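Local coordinates for protein ORF14 (Streptomyces clavuligerus, PDB 2WPX) that is a tandem GNAT protein of the clavulanic acid biosynthesis pathway that binds acetyl-CoA and probably acts as an acyltransferase, at residues G147-L161 / L320-A333. Residues are numbered along the deposited sequence; the frame is centred on the assembly and turned at random.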
# COMPACT_ATOMS: atom_id res chain seq x y z
N GLY A 147 10.51 -11.44 -18.73
CA GLY A 147 11.31 -12.52 -18.15
C GLY A 147 11.19 -12.64 -16.61
O GLY A 147 12.01 -13.29 -15.97
N ALA A 148 10.19 -12.00 -16.02
CA ALA A 148 9.92 -12.13 -14.59
C ALA A 148 9.06 -13.40 -14.42
O ALA A 148 8.47 -13.90 -15.40
CB ALA A 148 9.18 -10.90 -14.07
N HIS A 149 9.03 -13.91 -13.18
CA HIS A 149 8.19 -15.05 -12.81
C HIS A 149 7.39 -14.71 -11.54
O HIS A 149 7.77 -13.87 -10.73
CB HIS A 149 9.06 -16.30 -12.59
CG HIS A 149 9.98 -16.58 -13.72
ND1 HIS A 149 11.23 -16.01 -13.81
CD2 HIS A 149 9.84 -17.37 -14.82
CE1 HIS A 149 11.83 -16.45 -14.91
NE2 HIS A 149 11.00 -17.27 -15.54
N ARG A 150 6.27 -15.38 -11.36
CA ARG A 150 5.50 -15.24 -10.13
C ARG A 150 6.26 -15.90 -8.98
O ARG A 150 6.80 -16.99 -9.17
CB ARG A 150 4.13 -15.91 -10.31
CG ARG A 150 3.19 -14.99 -11.05
CD ARG A 150 1.82 -15.61 -11.14
NE ARG A 150 0.99 -14.91 -12.13
CZ ARG A 150 0.97 -15.26 -13.42
NH1 ARG A 150 1.72 -16.26 -13.83
NH2 ARG A 150 0.19 -14.63 -14.30
N SER A 151 6.34 -15.24 -7.82
CA SER A 151 6.99 -15.78 -6.61
C SER A 151 6.08 -16.77 -5.96
O SER A 151 4.87 -16.63 -5.97
CB SER A 151 7.23 -14.67 -5.59
OG SER A 151 8.04 -13.63 -6.13
N ASP A 152 6.66 -17.76 -5.33
CA ASP A 152 5.82 -18.71 -4.61
C ASP A 152 5.52 -18.22 -3.19
O ASP A 152 6.01 -18.77 -2.23
CB ASP A 152 6.44 -20.13 -4.60
CG ASP A 152 5.46 -21.20 -4.07
OD1 ASP A 152 5.92 -22.33 -3.81
OD2 ASP A 152 4.24 -20.94 -3.87
N ILE A 153 4.79 -17.12 -3.09
CA ILE A 153 4.26 -16.66 -1.82
C ILE A 153 2.80 -16.22 -2.04
O ILE A 153 2.37 -15.95 -3.17
CB ILE A 153 5.11 -15.49 -1.23
CG1 ILE A 153 4.99 -14.25 -2.11
CG2 ILE A 153 6.59 -15.94 -1.03
CD1 ILE A 153 6.13 -13.28 -2.00
N PRO A 154 2.04 -16.18 -0.96
CA PRO A 154 0.67 -15.76 -0.93
C PRO A 154 0.55 -14.44 -1.62
O PRO A 154 1.25 -13.51 -1.25
CB PRO A 154 0.42 -15.49 0.54
CG PRO A 154 1.34 -16.35 1.25
CD PRO A 154 2.55 -16.51 0.39
N ALA A 155 -0.34 -14.36 -2.60
CA ALA A 155 -0.77 -13.11 -3.16
C ALA A 155 -1.69 -12.34 -2.18
O ALA A 155 -2.21 -12.90 -1.19
CB ALA A 155 -1.47 -13.35 -4.49
N GLY A 156 -1.93 -11.06 -2.49
CA GLY A 156 -2.80 -10.25 -1.66
C GLY A 156 -4.20 -10.27 -2.22
O GLY A 156 -4.40 -10.18 -3.43
N THR A 157 -5.20 -10.38 -1.36
CA THR A 157 -6.56 -10.16 -1.83
C THR A 157 -7.00 -8.75 -1.50
O THR A 157 -7.09 -8.38 -0.33
CB THR A 157 -7.56 -11.06 -1.11
OG1 THR A 157 -7.12 -12.40 -1.22
CG2 THR A 157 -8.93 -10.92 -1.72
N HIS A 158 -7.31 -8.00 -2.55
CA HIS A 158 -7.55 -6.58 -2.42
C HIS A 158 -9.04 -6.34 -2.39
O HIS A 158 -9.72 -6.74 -3.31
CB HIS A 158 -6.87 -5.82 -3.56
CG HIS A 158 -7.00 -4.34 -3.46
ND1 HIS A 158 -7.28 -3.55 -4.55
CD2 HIS A 158 -6.89 -3.50 -2.40
CE1 HIS A 158 -7.35 -2.28 -4.17
NE2 HIS A 158 -7.10 -2.22 -2.88
N GLN A 159 -9.56 -5.72 -1.33
CA GLN A 159 -11.01 -5.76 -1.12
C GLN A 159 -11.64 -4.37 -1.03
O GLN A 159 -10.97 -3.43 -0.64
CB GLN A 159 -11.29 -6.48 0.20
CG GLN A 159 -10.92 -7.97 0.26
CD GLN A 159 -10.52 -8.36 1.68
OE1 GLN A 159 -11.38 -8.50 2.54
NE2 GLN A 159 -9.21 -8.49 1.95
N TRP A 160 -12.92 -4.25 -1.35
CA TRP A 160 -13.58 -2.96 -1.25
C TRP A 160 -14.84 -3.06 -0.42
O TRP A 160 -15.58 -4.03 -0.48
CB TRP A 160 -13.94 -2.35 -2.63
CG TRP A 160 -12.72 -1.80 -3.39
CD1 TRP A 160 -11.99 -2.45 -4.32
CD2 TRP A 160 -12.09 -0.51 -3.22
NE1 TRP A 160 -10.95 -1.67 -4.75
CE2 TRP A 160 -11.00 -0.46 -4.11
CE3 TRP A 160 -12.37 0.62 -2.42
CZ2 TRP A 160 -10.18 0.66 -4.23
CZ3 TRP A 160 -11.56 1.70 -2.52
CH2 TRP A 160 -10.48 1.74 -3.44
N LEU A 161 -15.04 -2.04 0.40
CA LEU A 161 -16.29 -1.83 1.09
C LEU A 161 -16.88 -0.52 0.62
O LEU A 161 -16.24 0.53 0.69
CB LEU A 161 -16.05 -1.76 2.58
CG LEU A 161 -17.25 -1.28 3.44
CD1 LEU A 161 -18.48 -2.22 3.36
CD2 LEU A 161 -16.80 -1.03 4.90
N LEU A 320 -17.95 -7.85 7.41
CA LEU A 320 -18.18 -6.41 7.54
C LEU A 320 -18.64 -5.79 6.21
O LEU A 320 -18.83 -4.59 6.14
CB LEU A 320 -16.89 -5.71 7.99
CG LEU A 320 -16.66 -5.48 9.50
CD1 LEU A 320 -16.76 -6.81 10.19
CD2 LEU A 320 -15.32 -4.84 9.76
N GLY A 321 -18.77 -6.60 5.15
CA GLY A 321 -19.19 -6.06 3.86
C GLY A 321 -18.04 -5.88 2.86
O GLY A 321 -18.27 -5.49 1.70
N PHE A 322 -16.80 -6.15 3.28
CA PHE A 322 -15.69 -6.05 2.34
C PHE A 322 -15.86 -7.13 1.23
O PHE A 322 -16.19 -8.26 1.53
CB PHE A 322 -14.32 -6.15 3.03
CG PHE A 322 -13.81 -4.85 3.61
CD1 PHE A 322 -14.01 -4.54 4.96
CD2 PHE A 322 -13.10 -3.96 2.82
CE1 PHE A 322 -13.52 -3.39 5.50
CE2 PHE A 322 -12.59 -2.78 3.34
CZ PHE A 322 -12.80 -2.47 4.68
N GLU A 323 -15.66 -6.74 -0.04
CA GLU A 323 -15.76 -7.68 -1.16
C GLU A 323 -14.45 -7.72 -1.93
O GLU A 323 -13.89 -6.69 -2.30
CB GLU A 323 -16.94 -7.35 -2.09
CG GLU A 323 -18.26 -7.38 -1.37
CD GLU A 323 -19.46 -6.96 -2.26
OE1 GLU A 323 -19.45 -5.86 -2.85
OE2 GLU A 323 -20.44 -7.74 -2.35
N PRO A 324 -13.93 -8.93 -2.13
CA PRO A 324 -12.69 -9.11 -2.89
C PRO A 324 -12.91 -8.64 -4.33
O PRO A 324 -13.85 -9.05 -4.98
CB PRO A 324 -12.44 -10.63 -2.83
CG PRO A 324 -13.27 -11.09 -1.66
CD PRO A 324 -14.47 -10.20 -1.62
N TYR A 325 -12.04 -7.76 -4.79
CA TYR A 325 -12.17 -7.19 -6.11
C TYR A 325 -11.06 -7.62 -7.09
O TYR A 325 -11.37 -8.05 -8.19
CB TYR A 325 -12.19 -5.69 -6.00
CG TYR A 325 -12.72 -5.09 -7.24
CD1 TYR A 325 -14.11 -5.00 -7.45
CD2 TYR A 325 -11.87 -4.62 -8.23
CE1 TYR A 325 -14.61 -4.46 -8.61
CE2 TYR A 325 -12.37 -4.06 -9.39
CZ TYR A 325 -13.74 -3.99 -9.57
OH TYR A 325 -14.26 -3.43 -10.73
N ASP A 326 -9.78 -7.49 -6.71
CA ASP A 326 -8.69 -7.94 -7.56
C ASP A 326 -7.54 -8.53 -6.72
O ASP A 326 -7.59 -8.51 -5.47
CB ASP A 326 -8.22 -6.83 -8.49
CG ASP A 326 -7.84 -5.59 -7.72
OD1 ASP A 326 -7.96 -4.47 -8.26
OD2 ASP A 326 -7.45 -5.72 -6.54
N ARG A 327 -6.52 -9.04 -7.40
CA ARG A 327 -5.48 -9.85 -6.76
C ARG A 327 -4.11 -9.17 -6.92
O ARG A 327 -3.79 -8.65 -8.01
CB ARG A 327 -5.43 -11.22 -7.40
CG ARG A 327 -4.55 -12.23 -6.66
CD ARG A 327 -4.69 -13.65 -7.20
NE ARG A 327 -4.03 -14.66 -6.37
CZ ARG A 327 -3.18 -15.58 -6.82
NH1 ARG A 327 -2.87 -15.64 -8.12
NH2 ARG A 327 -2.63 -16.46 -5.99
N TRP A 328 -3.30 -9.16 -5.86
CA TRP A 328 -2.01 -8.48 -5.88
C TRP A 328 -0.90 -9.52 -5.91
O TRP A 328 -0.58 -10.06 -4.87
CB TRP A 328 -1.85 -7.60 -4.62
CG TRP A 328 -2.56 -6.33 -4.72
CD1 TRP A 328 -3.34 -5.92 -5.74
CD2 TRP A 328 -2.59 -5.28 -3.73
NE1 TRP A 328 -3.85 -4.66 -5.48
CE2 TRP A 328 -3.38 -4.23 -4.27
CE3 TRP A 328 -2.02 -5.11 -2.45
CZ2 TRP A 328 -3.62 -3.00 -3.55
CZ3 TRP A 328 -2.25 -3.88 -1.76
CH2 TRP A 328 -3.02 -2.85 -2.31
N VAL A 329 -0.36 -9.82 -7.09
CA VAL A 329 0.52 -10.98 -7.27
C VAL A 329 2.01 -10.56 -7.31
O VAL A 329 2.37 -9.61 -8.02
CB VAL A 329 0.19 -11.76 -8.56
CG1 VAL A 329 0.96 -13.07 -8.57
CG2 VAL A 329 -1.26 -11.99 -8.73
N PHE A 330 2.85 -11.26 -6.54
CA PHE A 330 4.26 -10.88 -6.40
C PHE A 330 5.10 -11.55 -7.44
O PHE A 330 5.05 -12.79 -7.61
CB PHE A 330 4.77 -11.13 -4.98
CG PHE A 330 3.91 -10.48 -3.94
CD1 PHE A 330 3.91 -9.10 -3.79
CD2 PHE A 330 3.00 -11.23 -3.18
CE1 PHE A 330 3.03 -8.47 -2.86
CE2 PHE A 330 2.14 -10.61 -2.27
CZ PHE A 330 2.16 -9.24 -2.11
N TRP A 331 5.83 -10.74 -8.20
CA TRP A 331 6.68 -11.27 -9.26
C TRP A 331 8.10 -10.86 -8.98
O TRP A 331 8.34 -9.86 -8.30
CB TRP A 331 6.27 -10.74 -10.63
CG TRP A 331 4.91 -11.22 -11.29
CD1 TRP A 331 3.66 -11.00 -10.83
CD2 TRP A 331 4.76 -11.92 -12.51
NE1 TRP A 331 2.72 -11.49 -11.71
CE2 TRP A 331 3.37 -12.09 -12.74
CE3 TRP A 331 5.67 -12.46 -13.44
CZ2 TRP A 331 2.86 -12.74 -13.88
CZ3 TRP A 331 5.16 -13.11 -14.56
CH2 TRP A 331 3.76 -13.25 -14.76
N THR A 332 9.04 -11.55 -9.61
CA THR A 332 10.45 -11.33 -9.34
C THR A 332 11.24 -11.62 -10.62
O THR A 332 10.80 -12.42 -11.49
CB THR A 332 10.96 -12.26 -8.19
OG1 THR A 332 12.33 -12.00 -7.95
CG2 THR A 332 10.83 -13.79 -8.56
N ALA A 333 12.40 -10.99 -10.74
CA ALA A 333 13.18 -11.10 -11.98
C ALA A 333 14.65 -10.90 -11.67
O ALA A 333 15.00 -10.19 -10.75
CB ALA A 333 12.74 -10.04 -12.96
O HOH W 1 3.28 -14.68 -6.88
O HOH W 2 1.98 -13.66 -4.86
O HOH W 3 -9.28 -2.35 -6.81
O HOH W 4 -17.99 -3.80 -2.31
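His158 and Asp326 meet where two antiparallel strands of this tandem GNAT fold pair, the C-terminal strand 323-334 being inserted between strands 120-127 and 149-162. His158 ND1 donates to the syn lone pair of Asp326 OD2 over 2.9 Å, ring and carboxylate nearly coplanar; NE2 binds Glu303, so both ring nitrogens are engaged. Water 3 links Asp326 OD1 to Trp160 NE1. Just here the pairing slips by one residue in a classic beta bulge: Tyr325 N reaches His158 O at 2.9 Å, while Asp326 N makes only a weak bond to the same oxygen.

Toward the acetyl-CoA side, Gly156 and Trp328 exchange two backbone bonds, as do His149 and Thr332. Between these pairs the 149-162 strand is interrupted by a loop, 151-155, where water 2 bridges Ile153 O to Phe330 N.

His158 lays its ring against the six-membered ring of Trp328 in an offset stack, centroids 4.4 Å apart; chi1 of -176° swings CG away from the backbone N and over the indole. Trp160 turns an edge to the face of Tyr325, and both rings also meet Arg37. Arg150 runs alongside Trp331, its CG over the five-membered ring; Arg150 NE and Trp331 NE1 share Glu127 OE2. At the far end, Leu161 CB sits 3.7 Å from Phe322 CD2, over the ring face.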